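Local coordinates for protein BSU-2 beta-lactamase (Bacillus subtilis, PDB 6W5E) that probably hydrolyses the beta-lactam ring of beta-lactam antibiotics, as a class D beta-lactamase of a Gram-positive bacterium, at residues N82-Y96 with T116-Y129. Residues are numbered along the deposited sequence; the frame is centred on the assembly and turned at random. Where two conformers were deposited one is given.
Sequences NALIGLQVKAVRDEY and TLGSAMRESAIWYY
Leu117 reaches from the first turn of helix 117-122 toward helix 82-88 and the loop after it. With CG anti to the backbone N (chi1 -175°), chi2 (71°) turns CD2 against Leu87 CG at 3.8 Å and Val92 CG2; the Val92 and Leu117 side chains meet at about a right angle. Ala83 CB packs 4.0 Å from Met121 CE. Asn82 CB lies 3.7 Å from Tyr129 CD2, at the ring edge and in its plane. All this belongs to the helical part of the penicillin-binding-protein transpeptidase fold: the axes of 82-88 and 117-122 run nearly antiparallel (173°) and come no closer than 11.7 Å, bridged by side chains, and Leu132 of helix 126-136 touches Leu117.

Polar contacts hold the N-terminus of helix 117-122 to the chain at Glu95. Glu95 O accepts twice, from Gly118 N at 2.9 Å and, in the carbonyl plane, from Thr116 OG1 at 3.1 Å. The same hydroxyl oxygen takes Ser119 N while Ser119 OG takes Thr116 N, a capping box. Tyr129 OH donates to Leu117 O (2.8 Å) from the carbonyl face opposite Met121 N, tying the two helices of 116-129 together. Tyr128 OH, hydrogen-bonded to Asp97 O, sits 3.7 Å from Val92 CG1.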
loop_
_atom_site.group_PDB
_atom_site.type_symbol
_atom_site.label_atom_id
_atom_site.label_comp_id
_atom_site.label_asym_id
_atom_site.label_seq_id
_atom_site.Cartn_x
_atom_site.Cartn_y
_atom_site.Cartn_z
ATOM N N ASN A 82 -2.408 -3.079 8.663
ATOM C CA ASN A 82 -2.783 -2.637 10.001
ATOM C C ASN A 82 -4.264 -2.295 10.067
ATOM O O ASN A 82 -4.948 -2.637 11.037
ATOM C CB ASN A 82 -1.968 -1.392 10.338
ATOM C CG ASN A 82 -1.268 -1.494 11.643
ATOM O OD1 ASN A 82 -1.641 -2.294 12.502
ATOM N ND2 ASN A 82 -0.241 -0.669 11.821
ATOM N N ALA A 83 -4.771 -1.591 9.057
ATOM C CA ALA A 83 -6.182 -1.214 9.050
ATOM C C ALA A 83 -7.087 -2.436 8.945
ATOM O O ALA A 83 -8.092 -2.528 9.661
ATOM C CB ALA A 83 -6.459 -0.243 7.903
ATOM N N LEU A 84 -6.757 -3.383 8.061
ATOM C CA LEU A 84 -7.564 -4.595 7.939
ATOM C C LEU A 84 -7.626 -5.354 9.259
ATOM O O LEU A 84 -8.711 -5.705 9.738
ATOM C CB LEU A 84 -7.004 -5.493 6.831
ATOM C CG LEU A 84 -7.209 -5.004 5.394
ATOM C CD1 LEU A 84 -6.244 -5.713 4.462
ATOM C CD2 LEU A 84 -8.659 -5.217 4.956
ATOM N N ILE A 85 -6.464 -5.621 9.865
ATOM C CA ILE A 85 -6.442 -6.347 11.134
ATOM C C ILE A 85 -7.175 -5.558 12.203
ATOM O O ILE A 85 -7.986 -6.109 12.963
ATOM C CB ILE A 85 -4.997 -6.647 11.567
ATOM C CG1 ILE A 85 -4.296 -7.554 10.557
ATOM C CG2 ILE A 85 -4.979 -7.263 12.961
ATOM C CD1 ILE A 85 -2.788 -7.591 10.759
ATOM N N GLY A 86 -6.894 -4.252 12.280
ATOM C CA GLY A 86 -7.453 -3.442 13.348
ATOM C C GLY A 86 -8.964 -3.391 13.307
ATOM O O GLY A 86 -9.622 -3.485 14.345
ATOM N N LEU A 87 -9.536 -3.253 12.107
ATOM C CA LEU A 87 -10.990 -3.285 11.987
ATOM C C LEU A 87 -11.530 -4.676 12.292
ATOM O O LEU A 87 -12.540 -4.813 12.995
ATOM C CB LEU A 87 -11.395 -2.864 10.574
ATOM C CG LEU A 87 -11.191 -1.384 10.259
ATOM C CD1 LEU A 87 -11.217 -1.130 8.747
ATOM C CD2 LEU A 87 -12.231 -0.533 10.987
ATOM N N GLN A 88 -10.861 -5.719 11.790
ATOM C CA GLN A 88 -11.362 -7.080 11.969
ATOM C C GLN A 88 -11.422 -7.461 13.442
ATOM O O GLN A 88 -12.397 -8.083 13.881
ATOM C CB GLN A 88 -10.489 -8.069 11.199
ATOM C CG GLN A 88 -11.013 -9.500 11.202
ATOM C CD GLN A 88 -12.330 -9.647 10.457
ATOM O OE1 GLN A 88 -12.603 -8.924 9.499
ATOM N NE2 GLN A 88 -13.147 -10.605 10.883
ATOM N N VAL A 89 -10.396 -7.094 14.223
ATOM C CA VAL A 89 -10.351 -7.429 15.648
ATOM C C VAL A 89 -11.019 -6.377 16.514
ATOM O O VAL A 89 -10.978 -6.488 17.750
ATOM C CB VAL A 89 -8.924 -7.725 16.165
ATOM C CG1 VAL A 89 -8.223 -8.756 15.283
ATOM C CG2 VAL A 89 -8.098 -6.430 16.301
ATOM N N LYS A 90 -11.624 -5.357 15.907
ATOM C CA LYS A 90 -12.350 -4.304 16.618
ATOM C C LYS A 90 -11.448 -3.445 17.509
ATOM O O LYS A 90 -11.907 -2.869 18.501
ATOM C CB LYS A 90 -13.567 -4.848 17.378
ATOM C CG LYS A 90 -14.486 -5.678 16.490
ATOM C CD LYS A 90 -15.776 -6.056 17.199
ATOM N N ALA A 91 -10.162 -3.335 17.168
ATOM C CA ALA A 91 -9.304 -2.360 17.832
ATOM C C ALA A 91 -9.622 -0.937 17.392
ATOM O O ALA A 91 -9.282 0.013 18.105
ATOM C CB ALA A 91 -7.825 -2.675 17.584
ATOM N N VAL A 92 -10.240 -0.779 16.223
ATOM C CA VAL A 92 -10.804 0.480 15.756
ATOM C C VAL A 92 -12.194 0.184 15.220
ATOM O O VAL A 92 -12.468 -0.918 14.735
ATOM C CB VAL A 92 -9.934 1.179 14.683
ATOM C CG1 VAL A 92 -8.739 1.871 15.323
ATOM C CG2 VAL A 92 -9.477 0.190 13.615
ATOM N N ARG A 93 -13.065 1.197 15.274
ATOM C CA ARG A 93 -14.482 1.003 14.971
ATOM C C ARG A 93 -14.765 1.069 13.473
ATOM O O ARG A 93 -15.531 0.253 12.947
ATOM C CB ARG A 93 -15.302 2.055 15.721
ATOM C CG ARG A 93 -16.815 1.888 15.658
ATOM C CD ARG A 93 -17.514 3.213 15.966
ATOM N NE ARG A 93 -16.984 4.273 15.116
ATOM C CZ ARG A 93 -16.335 5.346 15.556
ATOM N NH1 ARG A 93 -16.141 5.530 16.857
ATOM N NH2 ARG A 93 -15.873 6.232 14.689
ATOM N N ASP A 94 -14.174 2.031 12.776
ATOM C CA ASP A 94 -14.432 2.281 11.356
ATOM C C ASP A 94 -13.412 3.315 10.888
ATOM O O ASP A 94 -12.478 3.662 11.624
ATOM C CB ASP A 94 -15.891 2.691 11.092
ATOM C CG ASP A 94 -16.318 3.939 11.868
ATOM O OD1 ASP A 94 -15.473 4.813 12.162
ATOM O OD2 ASP A 94 -17.528 4.056 12.173
ATOM N N GLU A 95 -13.598 3.817 9.664
ATOM C CA GLU A 95 -12.654 4.759 9.073
ATOM C C GLU A 95 -12.634 6.100 9.798
ATOM O O GLU A 95 -11.722 6.906 9.563
ATOM C CB GLU A 95 -12.951 4.945 7.574
ATOM C CG GLU A 95 -14.284 5.633 7.261
ATOM C CD GLU A 95 -15.445 4.659 7.054
ATOM O OE1 GLU A 95 -15.658 3.786 7.925
ATOM O OE2 GLU A 95 -16.167 4.777 6.036
ATOM N N TYR A 96 -13.600 6.350 10.679
ATOM C CA TYR A 96 -13.730 7.627 11.365
ATOM C C TYR A 96 -13.311 7.563 12.830
ATOM O O TYR A 96 -13.580 8.507 13.584
ATOM C CB TYR A 96 -15.172 8.112 11.283
ATOM C CG TYR A 96 -15.748 8.233 9.897
ATOM C CD1 TYR A 96 -15.181 9.086 8.960
ATOM C CD2 TYR A 96 -16.895 7.540 9.548
ATOM C CE1 TYR A 96 -15.732 9.229 7.688
ATOM C CE2 TYR A 96 -17.458 7.675 8.284
ATOM C CZ TYR A 96 -16.872 8.524 7.360
ATOM O OH TYR A 96 -17.418 8.691 6.107
ATOM N N THR A 116 -8.131 10.198 12.261
ATOM C CA THR A 116 -8.919 8.976 12.226
ATOM C C THR A 116 -8.151 7.915 11.455
ATOM O O THR A 116 -7.104 8.176 10.857
ATOM C CB THR A 116 -10.282 9.197 11.560
ATOM O OG1 THR A 116 -10.104 9.457 10.161
ATOM C CG2 THR A 116 -11.006 10.356 12.204
ATOM N N LEU A 117 -8.681 6.693 11.496
ATOM C CA LEU A 117 -8.082 5.605 10.732
ATOM C C LEU A 117 -7.937 5.995 9.263
ATOM O O LEU A 117 -6.891 5.764 8.642
ATOM C CB LEU A 117 -8.939 4.347 10.903
ATOM C CG LEU A 117 -8.408 3.060 10.275
ATOM C CD1 LEU A 117 -7.194 2.532 11.035
ATOM C CD2 LEU A 117 -9.504 2.020 10.206
ATOM N N GLY A 118 -8.975 6.618 8.700
ATOM C CA GLY A 118 -8.935 6.998 7.296
ATOM C C GLY A 118 -8.049 8.195 7.004
ATOM O O GLY A 118 -7.313 8.198 6.015
ATOM N N SER A 119 -8.107 9.235 7.839
ATOM C CA SER A 119 -7.266 10.391 7.555
ATOM C C SER A 119 -5.804 10.046 7.751
ATOM O O SER A 119 -4.942 10.544 7.021
ATOM C CB SER A 119 -7.665 11.600 8.402
ATOM O OG SER A 119 -7.308 11.412 9.759
ATOM N N ALA A 120 -5.511 9.183 8.726
ATOM C CA ALA A 120 -4.132 8.783 8.960
ATOM C C ALA A 120 -3.608 7.923 7.827
ATOM O O ALA A 120 -2.404 7.919 7.570
ATOM C CB ALA A 120 -3.986 8.091 10.307
ATOM N N MET A 121 -4.482 7.201 7.127
ATOM C CA MET A 121 -4.043 6.547 5.903
ATOM C C MET A 121 -3.768 7.575 4.808
ATOM O O MET A 121 -2.708 7.536 4.173
ATOM C CB MET A 121 -5.059 5.515 5.429
ATOM C CG MET A 121 -4.547 4.782 4.201
ATOM S SD MET A 121 -5.546 3.382 3.701
ATOM C CE MET A 121 -5.129 2.190 4.974
ATOM N N ARG A 122 -4.704 8.507 4.596
ATOM C CA ARG A 122 -4.568 9.505 3.535
ATOM C C ARG A 122 -3.338 10.379 3.736
ATOM O O ARG A 122 -2.632 10.697 2.772
ATOM C CB ARG A 122 -5.839 10.355 3.476
ATOM C CG ARG A 122 -5.832 11.432 2.401
ATOM C CD ARG A 122 -7.188 12.112 2.298
ATOM N NE ARG A 122 -8.206 11.183 1.814
ATOM C CZ ARG A 122 -9.513 11.367 1.950
ATOM N NH1 ARG A 122 -9.969 12.451 2.564
ATOM N NH2 ARG A 122 -10.362 10.463 1.484
ATOM N N GLU A 123 -3.065 10.787 4.979
ATOM C CA GLU A 123 -1.954 11.681 5.282
ATOM C C GLU A 123 -0.725 10.931 5.771
ATOM O O GLU A 123 0.287 11.558 6.090
ATOM C CB GLU A 123 -2.362 12.724 6.334
ATOM C CG GLU A 123 -3.701 13.444 6.098
ATOM C CD GLU A 123 -3.784 14.176 4.766
ATOM O OE1 GLU A 123 -2.731 14.536 4.194
ATOM O OE2 GLU A 123 -4.924 14.410 4.303
ATOM N N SER A 124 -0.804 9.603 5.861
ATOM C CA SER A 124 0.290 8.773 6.363
ATOM C C SER A 124 0.744 9.211 7.754
ATOM O O SER A 124 1.938 9.316 8.039
ATOM C CB SER A 124 1.454 8.699 5.377
ATOM O OG SER A 124 1.985 7.395 5.383
ATOM N N ALA A 125 -0.228 9.467 8.632
ATOM C CA ALA A 125 0.063 9.895 10.004
ATOM C C ALA A 125 0.475 8.668 10.814
ATOM O O ALA A 125 -0.356 7.954 11.387
ATOM C CB ALA A 125 -1.132 10.621 10.609
ATOM N N ILE A 126 1.791 8.439 10.868
ATOM C CA ILE A 126 2.353 7.226 11.468
ATOM C C ILE A 126 1.892 7.042 12.914
ATOM O O ILE A 126 1.573 5.924 13.335
ATOM C CB ILE A 126 3.888 7.258 11.349
ATOM C CG1 ILE A 126 4.303 7.220 9.871
ATOM C CG2 ILE A 126 4.516 6.109 12.121
ATOM C CD1 ILE A 126 5.809 7.336 9.635
ATOM N N TRP A 127 1.845 8.127 13.696
ATOM C CA TRP A 127 1.548 8.005 15.125
ATOM C C TRP A 127 0.201 7.334 15.382
ATOM O O TRP A 127 0.048 6.583 16.354
ATOM C CB TRP A 127 1.622 9.371 15.812
ATOM C CG TRP A 127 0.587 10.396 15.405
ATOM C CD1 TRP A 127 0.755 11.417 14.515
ATOM C CD2 TRP A 127 -0.745 10.528 15.924
ATOM N NE1 TRP A 127 -0.397 12.168 14.432
ATOM C CE2 TRP A 127 -1.332 11.647 15.290
ATOM C CE3 TRP A 127 -1.500 9.810 16.862
ATOM C CZ2 TRP A 127 -2.639 12.063 15.561
ATOM C CZ3 TRP A 127 -2.808 10.219 17.123
ATOM C CH2 TRP A 127 -3.357 11.341 16.480
ATOM N N TYR A 128 -0.788 7.595 14.527
ATOM C CA TYR A 128 -2.092 6.964 14.697
ATOM C C TYR A 128 -1.969 5.451 14.563
ATOM O O TYR A 128 -2.507 4.688 15.379
ATOM C CB TYR A 128 -3.070 7.521 13.651
ATOM C CG TYR A 128 -4.473 6.971 13.808
ATOM C CD1 TYR A 128 -4.775 5.652 13.442
ATOM C CD2 TYR A 128 -5.493 7.758 14.332
ATOM C CE1 TYR A 128 -6.029 5.132 13.623
ATOM C CE2 TYR A 128 -6.769 7.249 14.495
ATOM C CZ TYR A 128 -7.022 5.935 14.137
ATOM O OH TYR A 128 -8.268 5.400 14.320
ATOM N N TYR A 129 -1.271 4.996 13.519
ATOM C CA TYR A 129 -1.152 3.565 13.271
ATOM C C TYR A 129 -0.230 2.884 14.274
ATOM O O TYR A 129 -0.366 1.677 14.501
ATOM C CB TYR A 129 -0.758 3.310 11.810
ATOM C CG TYR A 129 -1.968 3.374 10.894
ATOM C CD1 TYR A 129 -2.585 4.588 10.593
ATOM C CD2 TYR A 129 -2.538 2.213 10.390
ATOM C CE1 TYR A 129 -3.707 4.635 9.769
ATOM C CE2 TYR A 129 -3.647 2.254 9.568
ATOM C CZ TYR A 129 -4.238 3.461 9.277
ATOM O OH TYR A 129 -5.350 3.472 8.469
#